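Local coordinates for putative glycosidase ph117-related (PDB 5A7V), which binds mannose in a pocket and, as a member of glycoside hydrolase family 130, probably cleaves beta-linked mannosides by phosphorolysis or hydrolysis, at residues V51-I55 and I118-R122; D85-V89 and M352-K356; I149-A153 and K215-K219; G155-Y161 and I173-L179; D357-L361 and M372-K378. All coordinates share one frame; numbering follows the deposited sequence. Where two conformers were deposited one is given.

Contact 1: residues V51-I55 and I118-R122; sequences VISPI and IHFKR. With SO4 (sulfate ion), chain F.
Arg122 presents the end of its guanidinium group to a single acceptor: NH1 and NH2 each donate to Ser53 O over 2.9 Å, and the oxygen lies nearly in the guanidinium plane. Both bonds are bent, at 145° and 143°, as they must be when two nitrogens of one group share one atom. The two faces are filled by methyl groups, with Ile52 CG2 3.6 Å from Arg122 CZ on one side and Ile55 CD1 3.5 Å from the same carbon on the other. NH1 has a second in-plane acceptor, O1 of a sulfate ion that probably came from the crystallisation liquor; another oxygen of this ion, O2, accepts from Ser53 N at 2.9 Å. A bend at chi3 (69°) turns the arginine head across to the loop. Farther out, Glu72 forms a salt bridge with NH2 and Tyr92 OH accepts from NE; with Ser53 O, these outer partners help set the rotation of the flat group. Val51 extends the contact with CG2 4.3 Å from Phe120 CE1. Val51 and Ile52 bond through their backbones to Val370 in a classic beta bulge, which places the segment beside strand 369-375; Ile52 and Phe120 also pack on strand 87-95.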
# COMPACT_ATOMS: atom_id res chain seq x y z
N VAL A 51 -3.46 -15.33 3.86
CA VAL A 51 -2.32 -16.04 3.31
C VAL A 51 -1.09 -15.93 4.18
O VAL A 51 -0.24 -16.80 4.07
CB VAL A 51 -2.02 -15.67 1.84
CG1 VAL A 51 -3.15 -16.11 0.93
CG2 VAL A 51 -1.71 -14.20 1.68
N ILE A 52 -0.96 -14.88 4.99
CA ILE A 52 0.14 -14.72 5.95
C ILE A 52 -0.45 -14.30 7.30
O ILE A 52 -1.15 -13.29 7.36
CB ILE A 52 1.25 -13.75 5.47
CG1 ILE A 52 1.85 -14.22 4.11
CG2 ILE A 52 2.31 -13.59 6.56
CD1 ILE A 52 2.75 -13.26 3.38
N SER A 53 -0.16 -15.08 8.34
CA SER A 53 -0.59 -14.84 9.70
C SER A 53 0.63 -14.82 10.64
O SER A 53 1.68 -15.40 10.29
CB SER A 53 -1.55 -15.94 10.18
OG SER A 53 -2.74 -15.98 9.39
N PRO A 54 0.49 -14.25 11.83
CA PRO A 54 1.57 -14.27 12.80
C PRO A 54 2.07 -15.66 13.16
O PRO A 54 1.31 -16.65 13.09
CB PRO A 54 0.98 -13.58 14.03
CG PRO A 54 -0.06 -12.71 13.49
CD PRO A 54 -0.63 -13.39 12.28
N ILE A 55 3.35 -15.73 13.49
CA ILE A 55 3.96 -16.98 14.00
C ILE A 55 4.64 -16.60 15.30
O ILE A 55 5.40 -15.66 15.40
CB ILE A 55 4.98 -17.56 13.00
CG1 ILE A 55 4.29 -17.97 11.69
CG2 ILE A 55 5.68 -18.79 13.61
CD1 ILE A 55 5.25 -18.40 10.60
N ILE A 118 -0.55 -17.74 -3.63
CA ILE A 118 -1.45 -18.12 -2.51
C ILE A 118 -0.66 -18.84 -1.41
O ILE A 118 -0.78 -18.47 -0.22
CB ILE A 118 -2.52 -19.08 -3.06
CG1 ILE A 118 -3.49 -18.29 -3.96
CG2 ILE A 118 -3.38 -19.57 -1.87
CD1 ILE A 118 -4.27 -19.14 -4.97
N HIS A 119 0.15 -19.81 -1.80
CA HIS A 119 0.97 -20.59 -0.87
C HIS A 119 2.37 -20.03 -0.85
O HIS A 119 3.02 -19.93 -1.90
CB HIS A 119 0.98 -22.06 -1.28
CG HIS A 119 -0.40 -22.65 -1.30
ND1 HIS A 119 -1.17 -22.69 -2.44
CD2 HIS A 119 -1.15 -23.19 -0.31
CE1 HIS A 119 -2.34 -23.23 -2.15
NE2 HIS A 119 -2.36 -23.55 -0.87
N PHE A 120 2.83 -19.65 0.31
CA PHE A 120 4.11 -18.96 0.46
C PHE A 120 5.14 -19.74 1.26
O PHE A 120 4.79 -20.43 2.22
CB PHE A 120 3.91 -17.58 1.13
CG PHE A 120 3.33 -16.54 0.22
CD1 PHE A 120 1.98 -16.46 0.02
CD2 PHE A 120 4.16 -15.68 -0.46
CE1 PHE A 120 1.43 -15.55 -0.87
CE2 PHE A 120 3.64 -14.73 -1.33
CZ PHE A 120 2.28 -14.68 -1.56
N LYS A 121 6.41 -19.55 0.90
CA LYS A 121 7.55 -20.02 1.70
C LYS A 121 8.13 -18.78 2.36
O LYS A 121 8.60 -17.88 1.66
CB LYS A 121 8.62 -20.66 0.81
CG LYS A 121 9.88 -21.12 1.56
CD LYS A 121 10.70 -22.18 0.80
CE LYS A 121 11.06 -21.76 -0.63
NZ LYS A 121 11.83 -20.48 -0.73
N ARG A 122 8.02 -18.71 3.68
CA ARG A 122 8.46 -17.55 4.46
C ARG A 122 9.84 -17.76 5.01
O ARG A 122 10.17 -18.85 5.50
CB ARG A 122 7.49 -17.28 5.61
CG ARG A 122 6.09 -16.94 5.18
CD ARG A 122 5.04 -17.17 6.24
NE ARG A 122 5.17 -16.24 7.34
CZ ARG A 122 4.22 -16.07 8.26
NH1 ARG A 122 3.12 -16.77 8.21
NH2 ARG A 122 4.38 -15.19 9.22
S SO4 F . 0.97 -19.28 7.67
O1 SO4 F . 2.25 -19.15 6.90
O2 SO4 F . 0.37 -17.93 7.84
O3 SO4 F . 1.26 -19.89 8.99
O4 SO4 F . 0.01 -20.14 6.92

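Contact 2: residues D85-V89 and M352-K356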
# COMPACT_ATOMS: atom_id res chain seq x y z
N ASP A 85 12.66 -13.21 -10.12
CA ASP A 85 13.13 -14.54 -10.53
C ASP A 85 11.92 -15.50 -10.79
O ASP A 85 11.91 -16.67 -10.41
CB ASP A 85 14.07 -15.08 -9.44
CG ASP A 85 15.45 -14.37 -9.43
OD1 ASP A 85 15.72 -13.49 -10.29
OD2 ASP A 85 16.28 -14.70 -8.54
N GLY A 86 10.87 -14.96 -11.43
CA GLY A 86 9.78 -15.81 -11.88
C GLY A 86 8.74 -16.13 -10.79
O GLY A 86 7.87 -16.98 -11.05
N LYS A 87 8.88 -15.53 -9.61
CA LYS A 87 7.96 -15.76 -8.50
C LYS A 87 7.39 -14.46 -7.98
O LYS A 87 7.99 -13.39 -8.12
CB LYS A 87 8.69 -16.49 -7.38
CG LYS A 87 9.23 -17.88 -7.81
CD LYS A 87 9.53 -18.78 -6.64
CE LYS A 87 10.14 -20.11 -7.06
NZ LYS A 87 10.47 -20.86 -5.81
N ILE A 88 6.24 -14.58 -7.30
CA ILE A 88 5.72 -13.47 -6.50
C ILE A 88 6.48 -13.43 -5.19
O ILE A 88 6.65 -14.47 -4.54
CB ILE A 88 4.19 -13.65 -6.27
CG1 ILE A 88 3.41 -13.34 -7.55
CG2 ILE A 88 3.71 -12.75 -5.12
CD1 ILE A 88 1.97 -13.81 -7.56
N VAL A 89 6.94 -12.24 -4.81
CA VAL A 89 7.60 -11.98 -3.56
C VAL A 89 6.79 -10.95 -2.79
O VAL A 89 6.46 -9.89 -3.33
CB VAL A 89 9.06 -11.53 -3.73
CG1 VAL A 89 9.73 -11.26 -2.39
CG2 VAL A 89 9.81 -12.62 -4.47
N MET A 352 0.61 -5.18 -5.74
CA MET A 352 -0.02 -5.76 -6.89
C MET A 352 1.06 -6.38 -7.76
O MET A 352 2.11 -5.75 -7.97
CB MET A 352 -0.75 -4.73 -7.76
CG MET A 352 -1.99 -4.19 -7.19
SD MET A 352 -2.73 -2.89 -8.22
CE MET A 352 -3.48 -3.73 -9.61
N VAL A 353 0.77 -7.54 -8.31
CA VAL A 353 1.73 -8.18 -9.25
C VAL A 353 0.95 -8.63 -10.47
O VAL A 353 -0.08 -9.29 -10.35
CB VAL A 353 2.50 -9.38 -8.64
CG1 VAL A 353 3.69 -9.75 -9.53
CG2 VAL A 353 2.99 -9.10 -7.24
N TYR A 354 1.46 -8.29 -11.66
CA TYR A 354 0.94 -8.81 -12.92
C TYR A 354 1.72 -10.09 -13.17
O TYR A 354 2.95 -10.04 -13.40
CB TYR A 354 1.12 -7.79 -14.06
CG TYR A 354 0.47 -8.24 -15.34
CD1 TYR A 354 -0.89 -8.51 -15.41
CD2 TYR A 354 1.21 -8.39 -16.51
CE1 TYR A 354 -1.49 -8.92 -16.59
CE2 TYR A 354 0.63 -8.82 -17.70
CZ TYR A 354 -0.72 -9.09 -17.75
OH TYR A 354 -1.26 -9.52 -18.92
N TYR A 355 1.05 -11.22 -13.11
CA TYR A 355 1.69 -12.53 -13.06
C TYR A 355 0.78 -13.55 -13.70
O TYR A 355 -0.43 -13.53 -13.42
CB TYR A 355 1.97 -12.90 -11.61
CG TYR A 355 2.74 -14.19 -11.35
CD1 TYR A 355 4.06 -14.30 -11.71
CD2 TYR A 355 2.17 -15.25 -10.66
CE1 TYR A 355 4.80 -15.44 -11.43
CE2 TYR A 355 2.90 -16.38 -10.34
CZ TYR A 355 4.21 -16.48 -10.74
OH TYR A 355 4.93 -17.60 -10.43
N LYS A 356 1.31 -14.41 -14.57
CA LYS A 356 0.44 -15.38 -15.26
C LYS A 356 -0.77 -14.72 -15.94
O LYS A 356 -1.88 -15.27 -15.97
CB LYS A 356 0.02 -16.50 -14.31
CG LYS A 356 1.22 -17.26 -13.77
CD LYS A 356 0.78 -18.43 -12.90
CE LYS A 356 1.98 -19.28 -12.50
NZ LYS A 356 1.59 -20.45 -11.64
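Ile88 lies over one face of the Tyr355 ring. Its CG1 is 4.0 Å from the ring centroid and 18° off the normal, a CH-pi contact, while CD1 lies out over the rim, 3.4 Å from Tyr355 CD2. On the opposite face Lys356 CG lies near the rim, so aliphatic carbons approach the ring from both sides. With CG anti to the backbone N (chi1 -175°), the Tyr355 ring extends across to residues 85-89, and its hydroxyl arrives beside the turn before strand 87-95. In the five-bladed beta-propeller expected of this family, the contact brings together the first and last blades: strands 87-95 and 347-355 run antiparallel, but their axes stay 8.7 Å apart, so the two sheets meet through side chains and are not joined by backbone pairing here. Val353 CG1 adds an apolar touch on Ile88 CG1 at 4.1 Å. At the polar end, Gly86 O lies at the ring edge, 3.1 Å from Tyr355 OH, while the hydroxyl has its stronger partner in Ser115 O. Lys356 NZ donates to that same Ser115 carbonyl, while Leu83 on strand 75-84 packs against Tyr355.

Contact 3: residues I149-A153 and K215-K219; sequences IAVTA and KQVIK
The flat peptide carbonyl of Val151 is approached from outside its own plane: Ile218 N donates to Val151 O over 2.8 Å, tilted 33° from the carbonyl plane. Val217 CA comes to 3.2 Å of that oxygen in a CA-H...O contact, so neighbouring residues of one strand address a single acceptor. This is a meeting of adjacent blades in the beta-propeller expected of this family. Strand 149-151 is the end of an outermost strand of its four-stranded sheet, while strand 215-218 pairs with 205-212 in the next sheet; they cross nearly at right angles (95°), so the direct backbone bond is a local one and no shared sheet results. Around it the side chains close up. Ile218 directs CG1 toward the Ala150 methyl, 3.6 Å from CB, and its CD1 continues to Thr152 CG2 at 4.0 Å. Thr152 OG1 turns to a different task, accepting from Leu156 N in the following turn. Val217 CG1 leans on Ala153 CA. Beyond the contact, Gln216 NE2 donates to Thr209 OG1 on strand 205-212, and Ile207 of that strand supports Ile218. Two waters bridge the two segments, one on each side of the direct bond: one accepts from Val151 N and donates to Gln216 O, and the other accepts from Ala153 N at 2.8 Å and donates to Ile218 O.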
# COMPACT_ATOMS: atom_id res chain seq x y z
N ILE A 149 6.57 -1.61 -3.26
CA ILE A 149 7.78 -1.90 -4.09
C ILE A 149 7.41 -1.84 -5.57
O ILE A 149 6.39 -2.39 -6.00
CB ILE A 149 8.40 -3.26 -3.76
CG1 ILE A 149 8.97 -3.23 -2.33
CG2 ILE A 149 9.48 -3.65 -4.76
CD1 ILE A 149 9.39 -4.55 -1.72
N ALA A 150 8.27 -1.15 -6.32
CA ALA A 150 8.23 -1.12 -7.79
C ALA A 150 9.66 -1.36 -8.28
O ALA A 150 10.58 -1.30 -7.47
CB ALA A 150 7.67 0.19 -8.30
N VAL A 151 9.82 -1.66 -9.57
CA VAL A 151 11.16 -1.99 -10.09
C VAL A 151 11.41 -1.23 -11.38
O VAL A 151 10.53 -1.11 -12.23
CB VAL A 151 11.32 -3.51 -10.27
CG1 VAL A 151 10.45 -4.11 -11.36
CG2 VAL A 151 12.78 -3.93 -10.46
N THR A 152 12.65 -0.76 -11.54
CA THR A 152 12.99 -0.13 -12.82
C THR A 152 13.16 -1.19 -13.90
O THR A 152 13.43 -2.37 -13.61
CB THR A 152 14.26 0.71 -12.72
OG1 THR A 152 15.40 -0.14 -12.55
CG2 THR A 152 14.20 1.77 -11.65
N ALA A 153 13.11 -0.75 -15.16
CA ALA A 153 13.39 -1.66 -16.28
C ALA A 153 14.82 -2.23 -16.26
O ALA A 153 15.08 -3.26 -16.83
CB ALA A 153 13.15 -0.95 -17.59
N LYS A 215 5.83 -7.00 -18.31
CA LYS A 215 6.44 -6.76 -17.02
C LYS A 215 6.15 -5.35 -16.54
O LYS A 215 6.34 -4.37 -17.26
CB LYS A 215 7.97 -6.90 -17.12
CG LYS A 215 8.47 -8.23 -17.61
CD LYS A 215 8.37 -9.27 -16.56
CE LYS A 215 8.97 -10.61 -16.98
NZ LYS A 215 10.45 -10.66 -17.23
N GLN A 216 5.71 -5.24 -15.30
CA GLN A 216 5.43 -3.95 -14.68
C GLN A 216 6.71 -3.27 -14.19
O GLN A 216 7.43 -3.80 -13.32
CB GLN A 216 4.46 -4.15 -13.49
CG GLN A 216 3.95 -2.87 -12.87
CD GLN A 216 2.90 -3.11 -11.79
OE1 GLN A 216 2.75 -4.22 -11.29
NE2 GLN A 216 2.19 -2.04 -11.45
N VAL A 217 7.00 -2.11 -14.79
CA VAL A 217 8.25 -1.39 -14.52
C VAL A 217 7.93 0.10 -14.26
O VAL A 217 6.90 0.64 -14.74
CB VAL A 217 9.28 -1.50 -15.68
CG1 VAL A 217 9.75 -2.94 -15.79
CG2 VAL A 217 8.73 -0.98 -17.01
N ILE A 218 8.82 0.75 -13.51
CA ILE A 218 8.71 2.18 -13.23
C ILE A 218 8.67 2.96 -14.54
O ILE A 218 9.46 2.64 -15.47
CB ILE A 218 9.81 2.62 -12.25
CG1 ILE A 218 9.52 2.00 -10.87
CG2 ILE A 218 9.96 4.12 -12.20
CD1 ILE A 218 10.65 2.15 -9.88
N LYS A 219 7.84 3.99 -14.63
CA LYS A 219 7.60 4.77 -15.85
C LYS A 219 7.92 6.22 -15.64
O LYS A 219 7.40 6.86 -14.73
CB LYS A 219 6.14 4.64 -16.29
CG LYS A 219 5.90 5.38 -17.65
CD LYS A 219 4.50 5.38 -18.14
CE LYS A 219 4.39 6.15 -19.45
NZ LYS A 219 5.12 5.65 -20.65
O HOH W 1 7.40 -1.92 -11.12
O HOH W 2 12.10 1.89 -15.26

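Contact 4: residues G155-Y161 and I173-L179. With SO4 (sulfate ion), chain H.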
# COMPACT_ATOMS: atom_id res chain seq x y z
N GLY A 155 16.25 -3.11 -13.37
CA GLY A 155 16.29 -4.13 -12.31
C GLY A 155 16.53 -3.62 -10.90
O GLY A 155 16.85 -4.40 -10.03
N LEU A 156 16.40 -2.32 -10.68
CA LEU A 156 16.53 -1.75 -9.33
C LEU A 156 15.14 -1.69 -8.65
O LEU A 156 14.25 -1.03 -9.17
CB LEU A 156 17.15 -0.37 -9.37
CG LEU A 156 17.43 0.27 -8.02
CD1 LEU A 156 18.51 -0.50 -7.28
CD2 LEU A 156 17.76 1.75 -8.14
N TYR A 157 14.99 -2.44 -7.56
CA TYR A 157 13.77 -2.33 -6.74
C TYR A 157 13.86 -1.09 -5.89
O TYR A 157 14.87 -0.82 -5.19
CB TYR A 157 13.62 -3.59 -5.87
CG TYR A 157 13.40 -4.84 -6.67
CD1 TYR A 157 12.13 -5.21 -7.12
CD2 TYR A 157 14.46 -5.70 -6.98
CE1 TYR A 157 11.90 -6.37 -7.84
CE2 TYR A 157 14.23 -6.85 -7.74
CZ TYR A 157 12.96 -7.18 -8.17
OH TYR A 157 12.79 -8.34 -8.93
N VAL A 158 12.73 -0.35 -5.88
CA VAL A 158 12.58 0.87 -5.15
C VAL A 158 11.40 0.68 -4.17
O VAL A 158 10.27 0.44 -4.61
CB VAL A 158 12.33 2.09 -6.06
CG1 VAL A 158 12.25 3.38 -5.26
CG2 VAL A 158 13.45 2.20 -7.09
N MET A 159 11.72 0.79 -2.87
CA MET A 159 10.74 0.63 -1.76
C MET A 159 10.45 1.98 -1.17
O MET A 159 11.38 2.71 -0.75
CB MET A 159 11.31 -0.21 -0.62
CG MET A 159 10.36 -0.40 0.56
SD MET A 159 11.12 -0.92 2.10
CE MET A 159 11.67 -2.55 1.62
N THR A 160 9.16 2.32 -1.09
CA THR A 160 8.72 3.44 -0.26
C THR A 160 8.15 2.82 1.06
O THR A 160 7.57 1.73 1.04
CB THR A 160 7.64 4.25 -0.94
OG1 THR A 160 6.47 3.45 -1.12
CG2 THR A 160 8.09 4.81 -2.31
N TYR A 161 8.43 3.45 2.16
CA TYR A 161 7.95 2.94 3.48
C TYR A 161 7.92 4.07 4.48
O TYR A 161 8.36 5.18 4.20
CB TYR A 161 8.87 1.79 3.93
CG TYR A 161 10.25 2.22 4.40
CD1 TYR A 161 11.28 2.49 3.46
CD2 TYR A 161 10.54 2.29 5.71
CE1 TYR A 161 12.52 2.90 3.85
CE2 TYR A 161 11.79 2.69 6.17
CZ TYR A 161 12.83 2.98 5.21
OH TYR A 161 14.11 3.30 5.66
N ILE A 173 12.74 6.09 1.44
CA ILE A 173 13.08 5.27 0.26
C ILE A 173 14.23 4.32 0.61
O ILE A 173 15.22 4.74 1.27
CB ILE A 173 13.48 6.13 -0.96
CG1 ILE A 173 12.51 7.27 -1.26
CG2 ILE A 173 13.71 5.25 -2.17
CD1 ILE A 173 11.11 6.82 -1.68
N ALA A 174 14.10 3.10 0.16
CA ALA A 174 15.24 2.14 0.18
C ALA A 174 15.29 1.45 -1.17
O ALA A 174 14.29 1.32 -1.87
CB ALA A 174 15.05 1.11 1.30
N THR A 175 16.51 1.03 -1.55
CA THR A 175 16.69 0.36 -2.83
C THR A 175 17.48 -0.93 -2.70
O THR A 175 18.26 -1.11 -1.73
CB THR A 175 17.39 1.27 -3.88
OG1 THR A 175 18.71 1.59 -3.45
CG2 THR A 175 16.61 2.57 -4.10
N SER A 176 17.27 -1.81 -3.65
CA SER A 176 17.92 -3.15 -3.65
C SER A 176 17.87 -3.75 -5.04
O SER A 176 16.94 -3.47 -5.79
CB SER A 176 17.19 -4.09 -2.65
OG SER A 176 17.71 -5.42 -2.68
N ARG A 177 18.84 -4.62 -5.36
CA ARG A 177 18.73 -5.42 -6.58
C ARG A 177 18.15 -6.83 -6.33
O ARG A 177 17.69 -7.48 -7.26
CB ARG A 177 20.10 -5.53 -7.28
CG ARG A 177 20.59 -4.16 -7.73
CD ARG A 177 21.65 -4.24 -8.77
NE ARG A 177 21.11 -4.78 -10.01
CZ ARG A 177 20.45 -4.08 -10.93
NH1 ARG A 177 20.23 -2.76 -10.82
NH2 ARG A 177 20.00 -4.74 -11.96
N ASN A 178 18.17 -7.30 -5.09
CA ASN A 178 17.77 -8.66 -4.80
C ASN A 178 16.70 -8.82 -3.70
O ASN A 178 16.41 -9.95 -3.33
CB ASN A 178 19.02 -9.49 -4.48
CG ASN A 178 19.66 -9.10 -3.16
OD1 ASN A 178 19.15 -8.23 -2.41
ND2 ASN A 178 20.81 -9.72 -2.86
N LEU A 179 16.14 -7.71 -3.20
CA LEU A 179 15.09 -7.67 -2.19
C LEU A 179 15.56 -8.11 -0.80
O LEU A 179 14.72 -8.19 0.11
CB LEU A 179 13.86 -8.49 -2.67
CG LEU A 179 13.19 -8.02 -3.94
CD1 LEU A 179 12.16 -9.01 -4.43
CD2 LEU A 179 12.60 -6.62 -3.78
S SO4 H . 20.94 -8.32 -10.71
O1 SO4 H . 21.57 -9.36 -11.57
O2 SO4 H . 22.01 -7.40 -10.26
O3 SO4 H . 20.32 -8.91 -9.49
O4 SO4 H . 19.90 -7.59 -11.48
O HOH W 3 17.32 -7.12 -9.96
O HOH W 4 15.41 5.10 4.02
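Tyr157 and Leu179 both place CG anti to their own carbonyl carbons (chi1 -64° and -61°), swinging ring and leucine branch toward each other; the side chains cross at about a right angle. Leu179 CD2 rests over one face of the tyrosine ring, 3.7 Å from its centroid, in a CH-pi contact. The ring edge faces backbone oxygens, with Tyr157 CE2 3.5 Å from Arg177 O, while the hydroxyl is held outside the contact by Leu83 O and His84 ND1. The two residues sit at the open end of the hairpin of strands 157-164 and 169-176, the middle strands of a four-stranded antiparallel sheet that forms one blade of the expected beta-propeller. Tyr157 with Ser176 and Met159 with Ala174 are hydrogen-bonded pairs; the straightest bond is Met159 N to Ala174 O (2.8 Å, 169°). On the other face of the sheet, Thr160 CG2 lies alongside Ile173 CD1 at 3.7 Å, and Val158 CG1 packs on Ile173 CG2. At the far end a water donates to both Tyr161 OH and Ile173 O, while Glu139 also bonds to that hydroxyl. After the strand, Ser176 OG, in the conformer described, accepts from Asn178 N and from Leu179 N, an ST motif that curls the chain back over Tyr157. Arg177 bends its guanidinium group across Gly155 O and donates from NE to O2 of a sulfate ion, probably from the crystallisation liquor, at 2.8 Å.

Contact 5: residues D357-L361 and M372-K378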
# COMPACT_ATOMS: atom_id res chain seq x y z
N ASP A 357 -0.55 -13.51 -16.47
CA ASP A 357 -1.59 -12.72 -17.17
C ASP A 357 -2.77 -12.30 -16.29
O ASP A 357 -3.82 -11.94 -16.84
CB ASP A 357 -2.04 -13.41 -18.46
CG ASP A 357 -0.94 -13.53 -19.50
OD1 ASP A 357 0.14 -12.93 -19.40
OD2 ASP A 357 -1.20 -14.20 -20.48
N LYS A 358 -2.54 -12.27 -14.98
CA LYS A 358 -3.58 -11.82 -14.05
C LYS A 358 -3.00 -10.82 -13.08
O LYS A 358 -1.77 -10.71 -12.90
CB LYS A 358 -4.17 -13.03 -13.29
CG LYS A 358 -4.78 -14.08 -14.21
CD LYS A 358 -5.28 -15.32 -13.50
CE LYS A 358 -5.35 -16.47 -14.46
NZ LYS A 358 -3.95 -17.01 -14.77
N TRP A 359 -3.86 -10.08 -12.39
CA TRP A 359 -3.45 -9.14 -11.39
C TRP A 359 -3.70 -9.68 -9.99
O TRP A 359 -4.87 -9.88 -9.58
CB TRP A 359 -4.16 -7.81 -11.55
CG TRP A 359 -3.68 -6.98 -12.74
CD1 TRP A 359 -4.29 -6.80 -13.95
CD2 TRP A 359 -2.48 -6.18 -12.76
NE1 TRP A 359 -3.53 -5.93 -14.72
CE2 TRP A 359 -2.43 -5.53 -14.00
CE3 TRP A 359 -1.48 -5.92 -11.81
CZ2 TRP A 359 -1.42 -4.62 -14.32
CZ3 TRP A 359 -0.46 -5.05 -12.14
CH2 TRP A 359 -0.43 -4.41 -13.40
N TYR A 360 -2.63 -9.89 -9.23
CA TYR A 360 -2.66 -10.38 -7.85
C TYR A 360 -2.54 -9.19 -6.91
O TYR A 360 -1.58 -8.45 -6.97
CB TYR A 360 -1.53 -11.37 -7.60
CG TYR A 360 -1.68 -12.68 -8.33
CD1 TYR A 360 -1.47 -12.79 -9.70
CD2 TYR A 360 -1.99 -13.86 -7.66
CE1 TYR A 360 -1.65 -14.01 -10.36
CE2 TYR A 360 -2.12 -15.07 -8.32
CZ TYR A 360 -1.96 -15.14 -9.67
OH TYR A 360 -2.10 -16.37 -10.34
N LEU A 361 -3.57 -8.99 -6.06
CA LEU A 361 -3.66 -7.88 -5.10
C LEU A 361 -3.36 -8.39 -3.71
O LEU A 361 -3.94 -9.42 -3.31
CB LEU A 361 -5.09 -7.34 -5.17
CG LEU A 361 -5.40 -6.13 -4.29
CD1 LEU A 361 -4.68 -4.88 -4.72
CD2 LEU A 361 -6.90 -5.91 -4.32
N MET A 372 -5.09 -11.84 0.00
CA MET A 372 -4.90 -11.66 -1.42
C MET A 372 -6.20 -11.85 -2.19
O MET A 372 -7.16 -12.51 -1.70
CB MET A 372 -3.75 -12.52 -1.92
CG MET A 372 -3.96 -13.96 -1.88
SD MET A 372 -4.93 -14.65 -3.22
CE MET A 372 -4.20 -14.01 -4.65
N ALA A 373 -6.23 -11.31 -3.41
CA ALA A 373 -7.36 -11.53 -4.33
C ALA A 373 -6.86 -11.35 -5.78
O ALA A 373 -5.80 -10.71 -5.99
CB ALA A 373 -8.50 -10.54 -4.02
N ILE A 374 -7.56 -11.93 -6.74
CA ILE A 374 -7.09 -11.98 -8.15
C ILE A 374 -8.12 -11.33 -9.06
O ILE A 374 -9.31 -11.71 -9.05
CB ILE A 374 -6.83 -13.43 -8.62
CG1 ILE A 374 -5.88 -14.17 -7.69
CG2 ILE A 374 -6.29 -13.42 -10.07
CD1 ILE A 374 -5.72 -15.65 -8.00
N TYR A 375 -7.66 -10.39 -9.90
CA TYR A 375 -8.43 -9.86 -11.02
C TYR A 375 -7.88 -10.53 -12.28
O TYR A 375 -6.69 -10.34 -12.64
CB TYR A 375 -8.30 -8.34 -11.11
CG TYR A 375 -8.67 -7.72 -12.43
CD1 TYR A 375 -9.85 -8.05 -13.08
CD2 TYR A 375 -7.82 -6.77 -13.04
CE1 TYR A 375 -10.17 -7.46 -14.30
CE2 TYR A 375 -8.15 -6.19 -14.23
CZ TYR A 375 -9.29 -6.53 -14.89
OH TYR A 375 -9.59 -5.90 -16.06
N ASN A 376 -8.70 -11.32 -12.95
CA ASN A 376 -8.33 -11.98 -14.19
C ASN A 376 -8.99 -11.22 -15.35
O ASN A 376 -10.20 -11.36 -15.57
CB ASN A 376 -8.78 -13.44 -14.21
CG ASN A 376 -8.37 -14.16 -15.47
OD1 ASN A 376 -7.85 -13.53 -16.40
ND2 ASN A 376 -8.60 -15.45 -15.51
N PRO A 377 -8.23 -10.42 -16.12
CA PRO A 377 -8.86 -9.68 -17.23
C PRO A 377 -9.62 -10.57 -18.24
O PRO A 377 -10.56 -10.12 -18.86
CB PRO A 377 -7.66 -8.97 -17.89
CG PRO A 377 -6.65 -8.85 -16.80
CD PRO A 377 -6.78 -10.10 -15.99
N LYS A 378 -9.19 -11.82 -18.41
CA LYS A 378 -9.82 -12.77 -19.31
C LYS A 378 -11.12 -13.33 -18.75
O LYS A 378 -11.97 -13.81 -19.51
CB LYS A 378 -8.84 -13.93 -19.63
CG LYS A 378 -7.63 -13.43 -20.46
CD LYS A 378 -6.70 -14.58 -20.85
CE LYS A 378 -5.32 -14.12 -21.31
NZ LYS A 378 -4.54 -15.27 -21.89
O HOH W 5 -5.55 -13.83 -17.87
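Asn376 OD1 is gripped by two donors: Lys378 N, at 3.0 Å in an Asx turn, and a water at 2.7 Å that also donates to Asp357 O and so bridges the ends of the two strands. The Lys358 chain passes by the same amide, its CE 3.6 Å from Asn376 ND2, before NZ turns to Lys356 O. Within the hairpin, Trp359 pairs with Tyr375 and Leu361 with Ala373 through reciprocal backbone bonds. The Trp359 and Tyr375 rings have nearly parallel planes (7°) but touch at their borders without stacking, Trp359 CD1 to Tyr375 CD2 at 3.6 Å. On the opposite face of the sheet, Tyr360 is flanked by Ile374, with Ile374 CD1 3.7 Å from Tyr360 CE2, and by Met372, whose doubly bent chain brings Met372 CE to Tyr360 CD2. Strand 347-355 flanks 358-365 through the Tyr360-Val353 backbone bond, Phe42 packs on Leu361 and Ala373, and Glu43 bonds to the Ile374 backbone.

Contacts 4 and 5 are hairpins, whereas contacts 1, 2 and 3 join one sheet or loop to another. Contact 2 spans 262 residues, and contacts 3 and 4 fall within that span; contact 5 follows it, 11 Å away between centres and sharing the sheet of strands 347-355, 358-365 and 369-375. Contacts 3 and 4 likewise meet in one sheet, on its adjacent strands 143-151 and 157-164, centres 10 Å apart. Contact 1 touches contact 2 through Phe120 and Ile88, contact 5 through Val51 and Met372. Contacts 4 and 5, centres 24 Å apart, do not touch. In the expected propeller, some contacts hold single blades together; others join neighbouring blades, including the first and last.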